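Local coordinates for protein glycerol-3-phosphate dehydrogenase [NAD(P)+] (Coxiella burnetii, PDB 3K96) that probably catalyses the NAD(P)H-dependent reduction of dihydroxyacetone phosphate to sn-glycerol 3-phosphate, the precursor for phospholipid synthesis, at residues 120-131 against 147-158. Sequence-based numbering, arbitrary orientation.
Sequences KPLIDAKTRIAW and VATELGQVPMAV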
loop_
_atom_site.group_PDB
_atom_site.type_symbol
_atom_site.label_atom_id
_atom_site.label_comp_id
_atom_site.label_asym_id
_atom_site.label_seq_id
_atom_site.Cartn_x
_atom_site.Cartn_y
_atom_site.Cartn_z
ATOM N N LYS A 120 -3.648 -21.557 32.031
ATOM C CA LYS A 120 -3.053 -22.885 32.300
ATOM C C LYS A 120 -3.948 -23.882 33.037
ATOM O O LYS A 120 -4.059 -25.009 32.602
ATOM C CB LYS A 120 -1.680 -22.797 32.969
ATOM C CG LYS A 120 -0.603 -22.317 31.997
ATOM C CD LYS A 120 0.749 -22.195 32.631
ATOM C CE LYS A 120 1.798 -21.818 31.599
ATOM N NZ LYS A 120 3.138 -21.810 32.201
ATOM N N PRO A 121 -4.594 -23.468 34.134
ATOM C CA PRO A 121 -5.431 -24.430 34.849
ATOM C C PRO A 121 -6.760 -24.680 34.191
ATOM O O PRO A 121 -7.537 -25.457 34.708
ATOM C CB PRO A 121 -5.689 -23.750 36.196
ATOM C CG PRO A 121 -4.768 -22.582 36.251
ATOM C CD PRO A 121 -4.447 -22.209 34.863
ATOM N N LEU A 122 -7.022 -24.042 33.049
ATOM C CA LEU A 122 -8.313 -24.151 32.410
ATOM C C LEU A 122 -8.302 -24.918 31.094
ATOM O O LEU A 122 -9.352 -25.134 30.499
ATOM C CB LEU A 122 -8.884 -22.737 32.186
ATOM C CG LEU A 122 -8.922 -21.845 33.436
ATOM C CD1 LEU A 122 -9.375 -20.440 33.054
ATOM C CD2 LEU A 122 -9.816 -22.411 34.548
ATOM N N ILE A 123 -7.142 -25.347 30.641
ATOM C CA ILE A 123 -7.070 -26.068 29.375
ATOM C C ILE A 123 -7.564 -27.511 29.504
ATOM O O ILE A 123 -7.340 -28.150 30.531
ATOM C CB ILE A 123 -5.622 -26.086 28.825
ATOM C CG1 ILE A 123 -5.122 -24.646 28.603
ATOM C CG2 ILE A 123 -5.539 -26.852 27.528
ATOM C CD1 ILE A 123 -6.109 -23.760 27.868
ATOM N N ASP A 124 -8.250 -28.023 28.479
ATOM C CA ASP A 124 -8.655 -29.430 28.516
ATOM C C ASP A 124 -8.136 -30.166 27.286
ATOM O O ASP A 124 -7.465 -29.582 26.410
ATOM C CB ASP A 124 -10.168 -29.632 28.753
ATOM C CG ASP A 124 -11.002 -29.502 27.492
ATOM O OD1 ASP A 124 -10.479 -29.133 26.413
ATOM O OD2 ASP A 124 -12.206 -29.798 27.591
ATOM N N ALA A 125 -8.448 -31.452 27.240
ATOM C CA ALA A 125 -7.968 -32.346 26.211
ATOM C C ALA A 125 -8.254 -31.927 24.782
ATOM O O ALA A 125 -7.462 -32.228 23.909
ATOM C CB ALA A 125 -8.503 -33.783 26.480
ATOM N N LYS A 126 -9.358 -31.237 24.523
ATOM C CA LYS A 126 -9.654 -30.831 23.151
ATOM C C LYS A 126 -9.670 -29.305 22.917
ATOM O O LYS A 126 -10.201 -28.818 21.928
ATOM C CB LYS A 126 -10.952 -31.444 22.682
ATOM C CG LYS A 126 -12.190 -31.035 23.440
ATOM C CD LYS A 126 -13.350 -31.738 22.769
ATOM C CE LYS A 126 -14.666 -31.402 23.369
ATOM N NZ LYS A 126 -15.718 -32.186 22.662
ATOM N N THR A 127 -9.075 -28.569 23.827
ATOM C CA THR A 127 -9.013 -27.132 23.698
ATOM C C THR A 127 -8.242 -26.723 22.439
ATOM O O THR A 127 -7.202 -27.305 22.118
ATOM C CB THR A 127 -8.347 -26.508 24.919
ATOM O OG1 THR A 127 -9.212 -26.676 26.037
ATOM C CG2 THR A 127 -8.064 -24.986 24.701
ATOM N N ARG A 128 -8.802 -25.748 21.719
ATOM C CA ARG A 128 -8.184 -25.174 20.525
ATOM C C ARG A 128 -8.123 -23.679 20.743
ATOM O O ARG A 128 -9.088 -23.076 21.206
ATOM C CB ARG A 128 -8.980 -25.523 19.276
ATOM C CG ARG A 128 -9.164 -27.024 19.118
ATOM C CD ARG A 128 -9.741 -27.362 17.780
ATOM N NE ARG A 128 -11.120 -26.931 17.603
ATOM C CZ ARG A 128 -11.829 -27.194 16.513
ATOM N NH1 ARG A 128 -11.284 -27.869 15.513
ATOM N NH2 ARG A 128 -13.074 -26.783 16.419
ATOM N N ILE A 129 -6.993 -23.090 20.374
ATOM C CA ILE A 129 -6.729 -21.688 20.629
ATOM C C ILE A 129 -6.399 -20.887 19.378
ATOM O O ILE A 129 -5.452 -21.178 18.668
ATOM C CB ILE A 129 -5.569 -21.551 21.654
ATOM C CG1 ILE A 129 -5.995 -22.135 23.008
ATOM C CG2 ILE A 129 -5.154 -20.065 21.877
ATOM C CD1 ILE A 129 -4.862 -22.262 23.970
ATOM N N ALA A 130 -7.210 -19.874 19.114
ATOM C CA ALA A 130 -6.975 -18.985 17.981
ATOM C C ALA A 130 -6.749 -17.617 18.567
ATOM O O ALA A 130 -7.133 -17.381 19.700
ATOM C CB ALA A 130 -8.167 -18.981 17.032
ATOM N N TRP A 131 -6.070 -16.727 17.828
ATOM C CA TRP A 131 -5.879 -15.358 18.295
ATOM C C TRP A 131 -5.924 -14.344 17.139
ATOM O O TRP A 131 -5.620 -14.658 15.976
ATOM C CB TRP A 131 -4.575 -15.176 19.088
ATOM C CG TRP A 131 -3.354 -15.479 18.281
ATOM C CD1 TRP A 131 -2.641 -14.605 17.503
ATOM C CD2 TRP A 131 -2.724 -16.743 18.148
ATOM N NE1 TRP A 131 -1.599 -15.262 16.890
ATOM C CE2 TRP A 131 -1.633 -16.580 17.271
ATOM C CE3 TRP A 131 -2.978 -18.010 18.682
ATOM C CZ2 TRP A 131 -0.797 -17.631 16.924
ATOM C CZ3 TRP A 131 -2.147 -19.058 18.332
ATOM C CH2 TRP A 131 -1.069 -18.861 17.458
ATOM N N VAL A 147 1.791 -19.978 23.076
ATOM C CA VAL A 147 0.675 -20.878 23.219
ATOM C C VAL A 147 1.163 -22.346 23.325
ATOM O O VAL A 147 0.812 -23.059 24.280
ATOM C CB VAL A 147 -0.369 -20.729 22.089
ATOM C CG1 VAL A 147 -1.424 -21.806 22.230
ATOM C CG2 VAL A 147 -1.058 -19.331 22.110
ATOM N N ALA A 148 1.991 -22.778 22.375
ATOM C CA ALA A 148 2.473 -24.161 22.351
ATOM C C ALA A 148 3.321 -24.526 23.580
ATOM O O ALA A 148 3.071 -25.546 24.235
ATOM C CB ALA A 148 3.250 -24.446 21.057
ATOM N N THR A 149 4.305 -23.693 23.902
ATOM C CA THR A 149 5.175 -23.945 25.047
ATOM C C THR A 149 4.440 -23.976 26.389
ATOM O O THR A 149 4.654 -24.874 27.193
ATOM C CB THR A 149 6.291 -22.889 25.111
ATOM O OG1 THR A 149 7.076 -23.007 23.933
ATOM C CG2 THR A 149 7.199 -23.071 26.349
ATOM N N GLU A 150 3.558 -23.015 26.623
ATOM C CA GLU A 150 2.872 -22.929 27.898
ATOM C C GLU A 150 1.623 -23.802 28.068
ATOM O O GLU A 150 1.365 -24.248 29.161
ATOM C CB GLU A 150 2.484 -21.468 28.194
ATOM C CG GLU A 150 3.613 -20.476 28.089
ATOM C CD GLU A 150 4.829 -20.836 28.929
ATOM O OE1 GLU A 150 4.658 -21.543 29.935
ATOM O OE2 GLU A 150 5.960 -20.373 28.602
ATOM N N LEU A 151 0.850 -24.016 26.997
ATOM C CA LEU A 151 -0.406 -24.772 27.086
ATOM C C LEU A 151 -0.331 -26.142 26.396
ATOM O O LEU A 151 -1.279 -26.917 26.460
ATOM C CB LEU A 151 -1.553 -23.954 26.462
ATOM C CG LEU A 151 -1.767 -22.511 26.991
ATOM C CD1 LEU A 151 -2.909 -21.787 26.283
ATOM C CD2 LEU A 151 -2.044 -22.503 28.484
ATOM N N GLY A 152 0.783 -26.433 25.736
ATOM C CA GLY A 152 0.915 -27.682 25.032
ATOM C C GLY A 152 0.593 -27.441 23.568
ATOM O O GLY A 152 0.018 -26.412 23.203
ATOM N N GLN A 153 0.967 -28.397 22.744
ATOM C CA GLN A 153 0.779 -28.344 21.312
ATOM C C GLN A 153 -0.658 -28.580 20.876
ATOM O O GLN A 153 -0.981 -29.583 20.241
ATOM C CB GLN A 153 1.683 -29.375 20.675
ATOM C CG GLN A 153 3.163 -29.019 20.832
ATOM C CD GLN A 153 3.559 -27.800 19.975
ATOM O OE1 GLN A 153 2.775 -27.309 19.141
ATOM N NE2 GLN A 153 4.778 -27.338 20.158
ATOM N N VAL A 154 -1.509 -27.632 21.208
ATOM C CA VAL A 154 -2.903 -27.685 20.859
ATOM C C VAL A 154 -3.137 -27.171 19.442
ATOM O O VAL A 154 -2.278 -26.535 18.869
ATOM C CB VAL A 154 -3.692 -26.793 21.827
ATOM C CG1 VAL A 154 -3.549 -27.330 23.310
ATOM C CG2 VAL A 154 -3.216 -25.328 21.705
ATOM N N PRO A 155 -4.291 -27.484 18.859
ATOM C CA PRO A 155 -4.583 -26.877 17.577
ATOM C C PRO A 155 -4.603 -25.321 17.728
ATOM O O PRO A 155 -5.231 -24.781 18.652
ATOM C CB PRO A 155 -5.967 -27.422 17.233
ATOM C CG PRO A 155 -6.080 -28.735 18.032
ATOM C CD PRO A 155 -5.329 -28.442 19.294
ATOM N N MET A 156 -3.921 -24.628 16.814
ATOM C CA MET A 156 -3.761 -23.183 16.890
ATOM C C MET A 156 -4.070 -22.502 15.565
ATOM O O MET A 156 -3.958 -23.116 14.524
ATOM C CB MET A 156 -2.309 -22.860 17.213
ATOM C CG MET A 156 -1.826 -23.330 18.528
ATOM S SD MET A 156 -0.194 -22.646 18.858
ATOM C CE MET A 156 0.945 -23.586 17.831
ATOM N N ALA A 157 -4.434 -21.224 15.622
ATOM C CA ALA A 157 -4.734 -20.453 14.419
ATOM C C ALA A 157 -4.593 -18.967 14.682
ATOM O O ALA A 157 -4.793 -18.512 15.806
ATOM C CB ALA A 157 -6.156 -20.744 13.913
ATOM N N VAL A 158 -4.252 -18.230 13.624
ATOM C CA VAL A 158 -4.128 -16.781 13.686
ATOM C C VAL A 158 -4.988 -16.177 12.596
ATOM O O VAL A 158 -5.015 -16.664 11.474
ATOM C CB VAL A 158 -2.666 -16.299 13.526
ATOM C CG1 VAL A 158 -2.053 -16.838 12.259
ATOM C CG2 VAL A 158 -2.579 -14.744 13.556
#
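K120 NZ meets E150 OE1 at 2.7 Å in a salt bridge. The lysine chain is extended and reaches OE1 on its anti side, 28° out of the carboxylate plane. E150 OE2 is taken by R141, so both carboxylate oxygens are paired. The aliphatic part of K120 lies on L151, with CG 3.8 Å from L151 CD2. L151 CD2 also packs on I123 CG1, and the side chains of I123 and L151 cross at about a right angle. I129 CG1 lies anti to the carbonyl carbon (chi1 -65°), and the extended chi2 carries CD1 on to V147 CG1, 3.9 Å away. Strand 128-131, helix 143-151 and strand 156-160 form a beta-alpha-beta crossover in the Rossmann-type N-terminal domain. The two strands are parallel: I129 N donates to P155 O at 3.0 Å, A157 N to I129 O, and W131 N to A157 O. On the side of helix 143-151, the W131 ring lays one face over A157 O and V158 CB. M156 SD sits at the edge of the six-membered ring of W131, 5.2 Å from its centroid, a Met-aromatic contact. On the other side of the sheet, A130 CB and A157 CB are 4.1 Å apart, and helix 183-193 packs over both through F185.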